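Local coordinates for protein sensory transduction histidine kinase, putative (Borrelia burgdorferi, PDB 5BWJ) that probably senses small molecules associated with tick feeding through a periplasmic Venus flytrap sensor domain and relays the signal by histidine phosphorylation, at residues K41-D46 with F207-K212; E142-L147 with H163-N168; V189-N194 with I198-N203. All blocks are in the same frame, centred on the assembly; numbering follows the deposited sequence.

Contact 1: residues K41-D46 with F207-K212; sequences KDNNAD and FSYLMK
The C-terminal end of helix 32-42 is the element approached here: D42 and N43, its last turn and exit, receive the phenol end of Y209, which reaches across from the 3-10 segment just before strand 211-212. The contact illustrates how an aromatic edge can meet a carboxylate without a conventional bond. With CG anti to its own carbonyl carbon (chi1 -74°), D42 turns its carboxylate to the oncoming ring, and OD2 lies near the ring plane at its edge, 3.1 Å from CE1 of Y209. The carboxylate and ring planes stand 42° apart. An oxygen placed there faces the slightly positive aromatic C-H rim, which would probably suit its negative charge. The same OD2 is 3.5 Å from OH of Y209, too far to count as a hydrogen bond, and CB of D42 lies equally close to that hydroxyl.

N43 adds a looser flank. Its ND2 lies 3.6 Å from OH of Y209 but donates instead to the carbonyl of W39, one turn back in the helix. A Schellman motif closes the helix immediately afterwards, with N44 in the left-handed C-prime position (phi 47°) and its N weakly bonded to O of K41 at 3.3 Å.

Around this surface contact, the Y209 ring meets the W39 ring steeply and also rests on I35 and K38, so it packs against helix 32-42. Beyond the turn, D46 joins strand 6-13 through backbone bonds, while M211 and K212 pair in a parallel ladder with a strand of the second subunit.

Contact 2: residues E142-L147 with H163-N168; sequences ELVLAL and HYIANN. With NO3 (nitrate ion), chain F.
V144 meets A166 through CG1, which presses on CB of A166 at 3.5 Å, a tight methyl-to-methyl distance. Its other branch, CG2, lies more loosely, 4.4 Å from CB of I165. The small alanine is consistent with the close approach of helices 140-148 and 161-169, the CA atoms of V144 and A166 being 6.2 Å apart. With CG1 anti to the backbone N (chi1 179°), the valine sends one methyl to each partner.

One shell out, I155 of strand 154-156, L162 and L170 also touch V144 and enclose it in apolar material. Another side of helix 161-169 is polar and holds a nitrate, probably from the crystallisation liquor. N167 ND2 donates to nitrate O3 at 3.0 Å and to O1 at 3.1 Å, and N168 ND2 reaches O1 at 2.9 Å. The N168 amide is steadied by a second bond from ND2 to O of Y164, 2.9 Å long with an N-H...O angle of 161°. K160 of the second subunit also binds the nitrate.

One helix thus serves two chemistries: buried apolar side chains pack it against segment 142-147, while amide donors and a lysine from across the interface form a site suited to an anion.

Contact 3: residues V189-N194 with I198-N203; sequences VAISRN and IVKNLN
I191 and V199 point at each other from strand and helix and pass side by side, running antiparallel. Their meeting point is CG2 of I191 against CG1 of V199, 3.8 Å apart, an ordinary van der Waals distance. The two branches of I191 divide the work. Its CG1 is wedged between the backbone N and the carbonyl carbon (chi1 55°), and from there the extended arm carries CD1 over the helix backbone, 4.1 Å from CA of K200. The base of the lysine side chain lies just as near, with CG of K200 4.2 Å from that methyl.

K200 continues where the isoleucine stops. Its chain is fully extended beyond CG, running alongside the turn until NZ comes 3.3 Å from O of R193, a weak hydrogen bond at the surface. The R193 side chain itself heads off differently, its NE making a weak bond to O of F79. The turn has its own brace: OG of S192 accepts from N of N194 at 3.2 Å, an ST turn, and the same hydroxyl is hydrogen-bonded to the carboxylate of D62.

Next to the I191–V199 pair, I65 and L204 also touch I191, and L202 packs on I65 and F8, so the apolar contact merges into the underlying sheet. This is a strand-turn-helix connection: strand 184-192, set between antiparallel neighbours 65-69 and 79-94, ends in an ST turn and a short connection, and the short helix 197-200 folds back over its last residues, as in the layered alpha/beta build of a Venus flytrap lobe.

The three contacts sample both sides of the centre of the periplasmic sensor domain. Contact 3 and contact 1 lie on the same side of the chain's centre, their own centres 16 Å apart; helix 197-200 and strand 211-212 follow each other in the chain, and both contacts reach the same mixed sheet. Contact 2 sits on the opposite side, with its centre 32 Å from each of the others. In sequence, contact 1 closes a long loop inside which contact 2 and then contact 3 are nested in series. Contacts 1 and 2 both touch the second subunit, so the dimer interface draws on parts from both sides of the chain's centre.

Contact 1: residues K41-D46 with F207-K212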
ATOM      1  N   LYS B  41      22.060 -10.971  -5.863  1.00 50.99           N
ATOM      2  CA  LYS B  41      23.227 -10.600  -6.654  1.00 54.84           C
ATOM      3  C   LYS B  41      24.280  -9.889  -5.808  1.00 56.89           C
ATOM      4  O   LYS B  41      25.466 -10.201  -5.897  1.00 57.75           O
ATOM      5  CB  LYS B  41      22.811  -9.709  -7.826  1.00 55.47           C
ATOM      6  N   ASP B  42      23.846  -8.938  -4.988  1.00 55.76           N
ATOM      7  CA  ASP B  42      24.771  -8.162  -4.167  1.00 59.57           C
ATOM      8  C   ASP B  42      25.381  -8.989  -3.041  1.00 56.62           C
ATOM      9  O   ASP B  42      26.503  -8.722  -2.609  1.00 59.23           O
ATOM     10  CB  ASP B  42      24.067  -6.937  -3.576  1.00 67.58           C
ATOM     11  CG  ASP B  42      23.828  -5.844  -4.603  1.00 74.02           C
ATOM     12  OD1 ASP B  42      24.320  -5.971  -5.744  1.00 76.20           O
ATOM     13  OD2 ASP B  42      23.159  -4.847  -4.262  1.00 76.28           O
ATOM     14  N   ASN B  43      24.642  -9.987  -2.565  1.00 51.61           N
ATOM     15  CA  ASN B  43      25.122 -10.855  -1.493  1.00 50.43           C
ATOM     16  C   ASN B  43      25.792 -12.121  -2.022  1.00 50.82           C
ATOM     17  O   ASN B  43      26.106 -13.028  -1.250  1.00 47.88           O
ATOM     18  CB  ASN B  43      23.969 -11.231  -0.564  1.00 51.29           C
ATOM     19  CG  ASN B  43      23.492 -10.061   0.273  1.00 53.02           C
ATOM     20  OD1 ASN B  43      23.987  -9.834   1.378  1.00 57.92           O
ATOM     21  ND2 ASN B  43      22.528  -9.310  -0.250  1.00 50.65           N
ATOM     22  N   ASN B  44      26.011 -12.168  -3.335  1.00 56.45           N
ATOM     23  CA  ASN B  44      26.652 -13.312  -3.981  1.00 61.40           C
ATOM     24  C   ASN B  44      26.042 -14.630  -3.513  1.00 60.54           C
ATOM     25  O   ASN B  44      26.729 -15.482  -2.948  1.00 63.82           O
ATOM     26  CB  ASN B  44      28.158 -13.305  -3.710  1.00 67.59           C
ATOM     27  CG  ASN B  44      28.906 -14.348  -4.525  1.00 71.28           C
ATOM     28  OD1 ASN B  44      28.501 -14.691  -5.636  1.00 71.62           O
ATOM     29  ND2 ASN B  44      29.999 -14.861  -3.972  1.00 73.46           N
ATOM     30  N   ALA B  45      24.741 -14.784  -3.739  1.00 56.12           N
ATOM     31  CA  ALA B  45      24.022 -15.956  -3.261  1.00 52.65           C
ATOM     32  C   ALA B  45      22.911 -16.361  -4.218  1.00 48.89           C
ATOM     33  O   ALA B  45      22.515 -15.591  -5.093  1.00 49.08           O
ATOM     34  CB  ALA B  45      23.451 -15.688  -1.878  1.00 53.54           C
ATOM     35  N   ASP B  46      22.429 -17.586  -4.047  1.00 45.10           N
ATOM     36  CA  ASP B  46      21.243 -18.061  -4.741  1.00 43.99           C
ATOM     37  C   ASP B  46      20.085 -18.060  -3.758  1.00 44.68           C
ATOM     38  O   ASP B  46      20.298 -18.079  -2.547  1.00 44.68           O
ATOM     39  CB  ASP B  46      21.471 -19.457  -5.316  1.00 44.95           C
ATOM     40  CG  ASP B  46      22.557 -19.478  -6.372  1.00 45.87           C
ATOM     41  OD1 ASP B  46      22.526 -18.609  -7.269  1.00 47.27           O
ATOM     42  OD2 ASP B  46      23.443 -20.355  -6.300  1.00 45.48           O
ATOM     43  N   PHE B 207      14.181  -3.592   1.505  1.00 41.35           N
ATOM     44  CA  PHE B 207      13.533  -2.344   1.121  1.00 46.59           C
ATOM     45  C   PHE B 207      14.488  -1.403   0.391  1.00 47.32           C
ATOM     46  O   PHE B 207      14.068  -0.624  -0.463  1.00 47.23           O
ATOM     47  CB  PHE B 207      12.958  -1.643   2.353  1.00 55.09           C
ATOM     48  CG  PHE B 207      12.339  -0.307   2.055  1.00 64.52           C
ATOM     49  CD1 PHE B 207      11.050  -0.222   1.558  1.00 66.24           C
ATOM     50  CD2 PHE B 207      13.048   0.864   2.272  1.00 71.81           C
ATOM     51  CE1 PHE B 207      10.478   1.006   1.281  1.00 69.93           C
ATOM     52  CE2 PHE B 207      12.481   2.096   1.997  1.00 75.36           C
ATOM     53  CZ  PHE B 207      11.194   2.167   1.501  1.00 74.06           C
ATOM     54  N   SER B 208      15.772  -1.478   0.725  1.00 50.86           N
ATOM     55  CA  SER B 208      16.767  -0.603   0.114  1.00 56.54           C
ATOM     56  C   SER B 208      16.888  -0.860  -1.387  1.00 55.68           C
ATOM     57  O   SER B 208      17.269   0.031  -2.146  1.00 60.76           O
ATOM     58  CB  SER B 208      18.129  -0.788   0.785  1.00 60.61           C
ATOM     59  OG  SER B 208      18.647  -2.083   0.539  1.00 61.67           O
ATOM     60  N   TYR B 209      16.559  -2.078  -1.811  1.00 50.27           N
ATOM     61  CA  TYR B 209      16.645  -2.445  -3.220  1.00 49.39           C
ATOM     62  C   TYR B 209      15.468  -1.887  -4.018  1.00 51.50           C
ATOM     63  O   TYR B 209      15.390  -2.065  -5.235  1.00 52.33           O
ATOM     64  CB  TYR B 209      16.725  -3.965  -3.363  1.00 48.19           C
ATOM     65  CG  TYR B 209      18.018  -4.516  -2.815  1.00 50.90           C
ATOM     66  CD1 TYR B 209      19.102  -4.748  -3.649  1.00 51.34           C
ATOM     67  CD2 TYR B 209      18.168  -4.772  -1.459  1.00 53.23           C
ATOM     68  CE1 TYR B 209      20.292  -5.238  -3.151  1.00 53.71           C
ATOM     69  CE2 TYR B 209      19.357  -5.261  -0.950  1.00 56.00           C
ATOM     70  CZ  TYR B 209      20.415  -5.491  -1.801  1.00 57.16           C
ATOM     71  OH  TYR B 209      21.600  -5.977  -1.301  1.00 61.29           O
ATOM     72  N   LEU B 210      14.556  -1.219  -3.321  1.00 53.25           N
ATOM     73  CA  LEU B 210      13.548  -0.387  -3.962  1.00 59.09           C
ATOM     74  C   LEU B 210      14.093   1.031  -4.043  1.00 71.15           C
ATOM     75  O   LEU B 210      14.085   1.766  -3.053  1.00 74.72           O
ATOM     76  CB  LEU B 210      12.229  -0.422  -3.187  1.00 56.31           C
ATOM     77  CG  LEU B 210      11.077  -1.246  -3.769  1.00 55.88           C
ATOM     78  CD1 LEU B 210      11.532  -2.602  -4.279  1.00 56.81           C
ATOM     79  CD2 LEU B 210       9.990  -1.416  -2.716  1.00 55.58           C
ATOM     80  N   MET B 211      14.589   1.399  -5.221  1.00 76.42           N
ATOM     81  CA  MET B 211      15.197   2.707  -5.432  1.00 82.81           C
ATOM     82  C   MET B 211      14.241   3.821  -5.021  1.00 85.11           C
ATOM     83  O   MET B 211      13.064   3.808  -5.383  1.00 85.73           O
ATOM     84  CB  MET B 211      15.606   2.875  -6.896  1.00 84.25           C
ATOM     85  N   LYS B 212      14.755   4.778  -4.254  1.00 85.37           N
ATOM     86  CA  LYS B 212      13.939   5.866  -3.732  1.00 85.73           C
ATOM     87  C   LYS B 212      13.902   7.038  -4.705  1.00 90.66           C
ATOM     88  O   LYS B 212      14.710   7.119  -5.630  1.00 88.98           O
ATOM     89  CB  LYS B 212      14.470   6.327  -2.375  1.00 84.25           C
TER

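Contact 2: residues E142-L147 with H163-N168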
ATOM      1  N   GLU B 142      -8.780 -17.503   4.367  1.00 40.09           N
ATOM      2  CA  GLU B 142      -9.756 -18.049   5.301  1.00 43.92           C
ATOM      3  C   GLU B 142     -10.523 -16.926   5.987  1.00 42.49           C
ATOM      4  O   GLU B 142     -11.733 -17.024   6.195  1.00 42.92           O
ATOM      5  CB  GLU B 142      -9.065 -18.926   6.346  1.00 48.60           C
ATOM      6  CG  GLU B 142      -9.989 -19.437   7.444  1.00 55.73           C
ATOM      7  CD  GLU B 142      -9.252 -20.255   8.485  1.00 62.18           C
ATOM      8  OE1 GLU B 142      -8.174 -20.797   8.162  1.00 63.34           O
ATOM      9  OE2 GLU B 142      -9.747 -20.349   9.629  1.00 65.86           O
ATOM     10  N   LEU B 143      -9.810 -15.860   6.335  1.00 42.63           N
ATOM     11  CA  LEU B 143     -10.399 -14.745   7.064  1.00 41.75           C
ATOM     12  C   LEU B 143     -11.491 -14.061   6.254  1.00 39.16           C
ATOM     13  O   LEU B 143     -12.593 -13.829   6.752  1.00 39.22           O
ATOM     14  CB  LEU B 143      -9.322 -13.725   7.446  1.00 40.73           C
ATOM     15  CG  LEU B 143      -9.828 -12.451   8.128  1.00 40.72           C
ATOM     16  CD1 LEU B 143     -10.584 -12.784   9.408  1.00 40.68           C
ATOM     17  CD2 LEU B 143      -8.674 -11.505   8.420  1.00 41.25           C
ATOM     18  N   VAL B 144     -11.180 -13.734   5.006  1.00 36.94           N
ATOM     19  CA  VAL B 144     -12.127 -13.027   4.156  1.00 37.60           C
ATOM     20  C   VAL B 144     -13.305 -13.934   3.803  1.00 41.95           C
ATOM     21  O   VAL B 144     -14.430 -13.462   3.633  1.00 45.61           O
ATOM     22  CB  VAL B 144     -11.450 -12.514   2.874  1.00 36.52           C
ATOM     23  CG1 VAL B 144     -12.450 -11.795   1.995  1.00 37.22           C
ATOM     24  CG2 VAL B 144     -10.311 -11.570   3.223  1.00 36.42           C
ATOM     25  N   LEU B 145     -13.048 -15.234   3.701  1.00 42.72           N
ATOM     26  CA  LEU B 145     -14.110 -16.194   3.427  1.00 45.29           C
ATOM     27  C   LEU B 145     -15.113 -16.239   4.575  1.00 45.02           C
ATOM     28  O   LEU B 145     -16.313 -16.398   4.353  1.00 47.18           O
ATOM     29  CB  LEU B 145     -13.527 -17.588   3.181  1.00 48.97           C
ATOM     30  CG  LEU B 145     -12.937 -17.812   1.787  1.00 51.81           C
ATOM     31  CD1 LEU B 145     -12.071 -19.061   1.766  1.00 53.73           C
ATOM     32  CD2 LEU B 145     -14.044 -17.914   0.748  1.00 53.98           C
ATOM     33  N   ALA B 146     -14.615 -16.093   5.800  1.00 42.45           N
ATOM     34  CA  ALA B 146     -15.475 -16.109   6.978  1.00 43.14           C
ATOM     35  C   ALA B 146     -16.443 -14.933   6.950  1.00 43.27           C
ATOM     36  O   ALA B 146     -17.603 -15.062   7.344  1.00 44.70           O
ATOM     37  CB  ALA B 146     -14.639 -16.079   8.248  1.00 43.12           C
ATOM     38  N   LEU B 147     -15.959 -13.786   6.483  1.00 43.69           N
ATOM     39  CA  LEU B 147     -16.797 -12.600   6.355  1.00 44.33           C
ATOM     40  C   LEU B 147     -17.833 -12.808   5.261  1.00 44.39           C
ATOM     41  O   LEU B 147     -19.017 -12.533   5.452  1.00 43.94           O
ATOM     42  CB  LEU B 147     -15.946 -11.363   6.048  1.00 43.31           C
ATOM     43  CG  LEU B 147     -16.709 -10.046   5.888  1.00 43.24           C
ATOM     44  CD1 LEU B 147     -17.362  -9.635   7.200  1.00 41.60           C
ATOM     45  CD2 LEU B 147     -15.788  -8.945   5.381  1.00 43.94           C
ATOM     46  N   HIS B 163      -8.502  -6.422   1.393  1.00 33.67           N
ATOM     47  CA  HIS B 163      -9.376  -5.761   0.443  1.00 33.93           C
ATOM     48  C   HIS B 163      -9.203  -6.336  -0.958  1.00 34.18           C
ATOM     49  O   HIS B 163     -10.179  -6.537  -1.680  1.00 35.45           O
ATOM     50  CB  HIS B 163      -9.102  -4.261   0.426  1.00 34.97           C
ATOM     51  CG  HIS B 163     -10.066  -3.490  -0.414  1.00 38.92           C
ATOM     52  ND1 HIS B 163     -11.235  -2.966   0.093  1.00 42.67           N
ATOM     53  CD2 HIS B 163     -10.049  -3.174  -1.729  1.00 40.33           C
ATOM     54  CE1 HIS B 163     -11.893  -2.350  -0.872  1.00 43.78           C
ATOM     55  NE2 HIS B 163     -11.195  -2.463  -1.988  1.00 42.71           N
ATOM     56  N   TYR B 164      -7.955  -6.593  -1.341  1.00 33.74           N
ATOM     57  CA  TYR B 164      -7.667  -7.163  -2.649  1.00 34.06           C
ATOM     58  C   TYR B 164      -8.345  -8.519  -2.826  1.00 34.81           C
ATOM     59  O   TYR B 164      -9.020  -8.756  -3.827  1.00 35.57           O
ATOM     60  CB  TYR B 164      -6.159  -7.321  -2.859  1.00 33.53           C
ATOM     61  CG  TYR B 164      -5.829  -8.282  -3.981  1.00 35.09           C
ATOM     62  CD1 TYR B 164      -5.899  -7.879  -5.308  1.00 37.94           C
ATOM     63  CD2 TYR B 164      -5.468  -9.596  -3.714  1.00 35.50           C
ATOM     64  CE1 TYR B 164      -5.611  -8.755  -6.340  1.00 40.54           C
ATOM     65  CE2 TYR B 164      -5.177 -10.480  -4.741  1.00 38.19           C
ATOM     66  CZ  TYR B 164      -5.251 -10.054  -6.050  1.00 40.26           C
ATOM     67  OH  TYR B 164      -4.961 -10.927  -7.076  1.00 41.86           O
ATOM     68  N   ILE B 165      -8.152  -9.404  -1.853  1.00 34.76           N
ATOM     69  CA  ILE B 165      -8.676 -10.764  -1.936  1.00 35.58           C
ATOM     70  C   ILE B 165     -10.195 -10.749  -2.061  1.00 36.57           C
ATOM     71  O   ILE B 165     -10.751 -11.388  -2.951  1.00 37.49           O
ATOM     72  CB  ILE B 165      -8.267 -11.604  -0.708  1.00 35.46           C
ATOM     73  CG1 ILE B 165      -6.746 -11.745  -0.654  1.00 34.64           C
ATOM     74  CG2 ILE B 165      -8.903 -12.996  -0.765  1.00 36.49           C
ATOM     75  CD1 ILE B 165      -6.223 -12.290   0.657  1.00 34.47           C
ATOM     76  N   ALA B 166     -10.857 -10.015  -1.172  1.00 36.50           N
ATOM     77  CA  ALA B 166     -12.312  -9.905  -1.202  1.00 37.50           C
ATOM     78  C   ALA B 166     -12.802  -9.362  -2.539  1.00 37.91           C
ATOM     79  O   ALA B 166     -13.771  -9.863  -3.108  1.00 39.11           O
ATOM     80  CB  ALA B 166     -12.797  -9.013  -0.073  1.00 37.25           C
ATOM     81  N   ASN B 167     -12.116  -8.339  -3.039  1.00 37.10           N
ATOM     82  CA  ASN B 167     -12.568  -7.620  -4.223  1.00 38.62           C
ATOM     83  C   ASN B 167     -12.333  -8.390  -5.520  1.00 40.56           C
ATOM     84  O   ASN B 167     -13.085  -8.233  -6.481  1.00 45.26           O
ATOM     85  CB  ASN B 167     -11.868  -6.260  -4.298  1.00 40.44           C
ATOM     86  CG  ASN B 167     -12.527  -5.317  -5.284  1.00 41.89           C
ATOM     87  OD1 ASN B 167     -13.751  -5.271  -5.397  1.00 41.32           O
ATOM     88  ND2 ASN B 167     -11.713  -4.554  -6.006  1.00 42.68           N
ATOM     89  N   ASN B 168     -11.295  -9.222  -5.542  1.00 39.74           N
ATOM     90  CA  ASN B 168     -10.900  -9.933  -6.756  1.00 42.69           C
ATOM     91  C   ASN B 168     -11.340 -11.399  -6.803  1.00 41.93           C
ATOM     92  O   ASN B 168     -11.517 -11.954  -7.889  1.00 44.08           O
ATOM     93  CB  ASN B 168      -9.382  -9.856  -6.926  1.00 47.00           C
ATOM     94  CG  ASN B 168      -8.916  -8.482  -7.380  1.00 52.27           C
ATOM     95  OD1 ASN B 168      -8.691  -8.250  -8.570  1.00 55.24           O
ATOM     96  ND2 ASN B 168      -8.775  -7.562  -6.433  1.00 53.65           N
TER
HETATM   97  N   NO3 F 302      -8.235  -4.417  -5.599  1.00 84.73           N
HETATM   98  O1  NO3 F 302      -8.688  -4.685  -6.748  1.00 84.68           O
HETATM   99  O2  NO3 F 302      -6.999  -4.196  -5.441  1.00 84.51           O
HETATM  100  O3  NO3 F 302      -9.017  -4.369  -4.606  1.00 85.09           O

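Contact 3: residues V189-N194 with I198-N203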
ATOM      1  N   VAL B 189      11.103  -8.061   8.008  1.00 43.99           N
ATOM      2  CA  VAL B 189      11.729  -9.345   7.726  1.00 46.00           C
ATOM      3  C   VAL B 189      12.054 -10.018   9.053  1.00 44.79           C
ATOM      4  O   VAL B 189      12.487  -9.354   9.996  1.00 45.74           O
ATOM      5  CB  VAL B 189      13.014  -9.186   6.890  1.00 48.09           C
ATOM      6  CG1 VAL B 189      13.616 -10.544   6.560  1.00 47.50           C
ATOM      7  CG2 VAL B 189      12.728  -8.407   5.612  1.00 49.69           C
ATOM      8  N   ALA B 190      11.845 -11.329   9.125  1.00 43.45           N
ATOM      9  CA  ALA B 190      12.065 -12.073  10.362  1.00 41.83           C
ATOM     10  C   ALA B 190      12.892 -13.330  10.122  1.00 40.49           C
ATOM     11  O   ALA B 190      12.725 -14.016   9.113  1.00 39.09           O
ATOM     12  CB  ALA B 190      10.732 -12.436  10.998  1.00 41.49           C
ATOM     13  N   ILE B 191      13.792 -13.613  11.060  1.00 42.00           N
ATOM     14  CA  ILE B 191      14.551 -14.856  11.063  1.00 44.27           C
ATOM     15  C   ILE B 191      14.392 -15.540  12.415  1.00 45.12           C
ATOM     16  O   ILE B 191      14.135 -14.884  13.427  1.00 43.95           O
ATOM     17  CB  ILE B 191      16.051 -14.622  10.774  1.00 45.82           C
ATOM     18  CG1 ILE B 191      16.637 -13.598  11.752  1.00 50.29           C
ATOM     19  CG2 ILE B 191      16.242 -14.161   9.334  1.00 43.34           C
ATOM     20  CD1 ILE B 191      18.149 -13.510  11.713  1.00 51.97           C
ATOM     21  N   SER B 192      14.536 -16.861  12.422  1.00 50.03           N
ATOM     22  CA  SER B 192      14.397 -17.646  13.641  1.00 57.25           C
ATOM     23  C   SER B 192      15.424 -17.235  14.692  1.00 62.58           C
ATOM     24  O   SER B 192      16.498 -16.732  14.360  1.00 62.79           O
ATOM     25  CB  SER B 192      14.541 -19.137  13.328  1.00 59.28           C
ATOM     26  OG  SER B 192      14.482 -19.917  14.509  1.00 61.65           O
ATOM     27  N   ARG B 193      15.085 -17.445  15.959  1.00 67.58           N
ATOM     28  CA  ARG B 193      16.011 -17.176  17.056  1.00 71.82           C
ATOM     29  C   ARG B 193      17.175 -18.160  17.019  1.00 69.52           C
ATOM     30  O   ARG B 193      18.310 -17.808  17.344  1.00 68.53           O
ATOM     31  CB  ARG B 193      15.292 -17.262  18.404  1.00 78.17           C
ATOM     32  CG  ARG B 193      14.295 -16.142  18.657  1.00 82.00           C
ATOM     33  CD  ARG B 193      14.992 -14.812  18.892  1.00 86.42           C
ATOM     34  NE  ARG B 193      14.046 -13.747  19.216  1.00 88.76           N
ATOM     35  CZ  ARG B 193      13.588 -13.487  20.438  1.00 90.81           C
ATOM     36  NH1 ARG B 193      12.730 -12.495  20.623  1.00 89.69           N
ATOM     37  NH2 ARG B 193      13.982 -14.213  21.476  1.00 93.36           N
ATOM     38  N   ASN B 194      16.881 -19.393  16.618  1.00 68.25           N
ATOM     39  CA  ASN B 194      17.892 -20.438  16.507  1.00 68.06           C
ATOM     40  C   ASN B 194      18.406 -20.562  15.079  1.00 67.97           C
ATOM     41  O   ASN B 194      18.766 -21.651  14.633  1.00 68.31           O
ATOM     42  CB  ASN B 194      17.327 -21.779  16.976  1.00 66.77           C
ATOM     43  N   ILE B 198      25.239 -18.057   9.617  1.00 53.72           N
ATOM     44  CA  ILE B 198      25.333 -17.533   8.260  1.00 53.26           C
ATOM     45  C   ILE B 198      24.117 -16.670   7.922  1.00 53.65           C
ATOM     46  O   ILE B 198      24.218 -15.728   7.137  1.00 52.49           O
ATOM     47  CB  ILE B 198      25.467 -18.672   7.221  1.00 55.36           C
ATOM     48  CG1 ILE B 198      25.619 -18.097   5.809  1.00 56.60           C
ATOM     49  CG2 ILE B 198      24.272 -19.619   7.295  1.00 54.68           C
ATOM     50  CD1 ILE B 198      25.988 -19.127   4.758  1.00 57.24           C
ATOM     51  N   VAL B 199      22.976 -16.989   8.524  1.00 56.83           N
ATOM     52  CA  VAL B 199      21.748 -16.235   8.292  1.00 57.16           C
ATOM     53  C   VAL B 199      21.734 -14.965   9.136  1.00 55.02           C
ATOM     54  O   VAL B 199      21.344 -13.899   8.659  1.00 56.69           O
ATOM     55  CB  VAL B 199      20.494 -17.080   8.614  1.00 59.20           C
ATOM     56  CG1 VAL B 199      19.216 -16.264   8.417  1.00 59.63           C
ATOM     57  CG2 VAL B 199      20.459 -18.330   7.747  1.00 58.65           C
ATOM     58  N   LYS B 200      22.164 -15.082  10.388  1.00 50.01           N
ATOM     59  CA  LYS B 200      22.171 -13.950  11.307  1.00 49.86           C
ATOM     60  C   LYS B 200      23.102 -12.837  10.833  1.00 48.49           C
ATOM     61  O   LYS B 200      22.918 -11.673  11.188  1.00 45.73           O
ATOM     62  CB  LYS B 200      22.583 -14.403  12.709  1.00 56.32           C
ATOM     63  CG  LYS B 200      21.565 -15.294  13.399  1.00 63.63           C
ATOM     64  CD  LYS B 200      22.013 -15.649  14.808  1.00 74.60           C
ATOM     65  CE  LYS B 200      20.943 -16.425  15.558  1.00 82.74           C
ATOM     66  NZ  LYS B 200      21.382 -16.810  16.928  1.00 89.35           N
ATOM     67  N   ASN B 201      24.099 -13.200  10.031  1.00 52.44           N
ATOM     68  CA  ASN B 201      25.074 -12.234   9.537  1.00 58.08           C
ATOM     69  C   ASN B 201      24.588 -11.508   8.287  1.00 58.95           C
ATOM     70  O   ASN B 201      25.157 -10.491   7.892  1.00 61.28           O
ATOM     71  CB  ASN B 201      26.405 -12.930   9.242  1.00 59.93           C
ATOM     72  N   LEU B 202      23.537 -12.033   7.665  1.00 56.56           N
ATOM     73  CA  LEU B 202      22.995 -11.430   6.454  1.00 54.47           C
ATOM     74  C   LEU B 202      22.423 -10.046   6.719  1.00 54.48           C
ATOM     75  O   LEU B 202      21.800  -9.807   7.754  1.00 53.74           O
ATOM     76  CB  LEU B 202      21.905 -12.314   5.847  1.00 51.41           C
ATOM     77  CG  LEU B 202      22.324 -13.647   5.228  1.00 48.75           C
ATOM     78  CD1 LEU B 202      21.090 -14.398   4.760  1.00 45.84           C
ATOM     79  CD2 LEU B 202      23.294 -13.435   4.076  1.00 48.47           C
ATOM     80  N   ASN B 203      22.647  -9.138   5.774  1.00 56.98           N
ATOM     81  CA  ASN B 203      21.968  -7.851   5.763  1.00 58.54           C
ATOM     82  C   ASN B 203      20.672  -7.990   4.973  1.00 52.40           C
ATOM     83  O   ASN B 203      20.692  -8.042   3.743  1.00 50.31           O
ATOM     84  CB  ASN B 203      22.862  -6.768   5.157  1.00 66.73           C
ATOM     85  CG  ASN B 203      22.216  -5.395   5.181  1.00 72.83           C
ATOM     86  OD1 ASN B 203      21.227  -5.172   5.879  1.00 75.68           O
ATOM     87  ND2 ASN B 203      22.779  -4.462   4.419  1.00 74.88           N
TER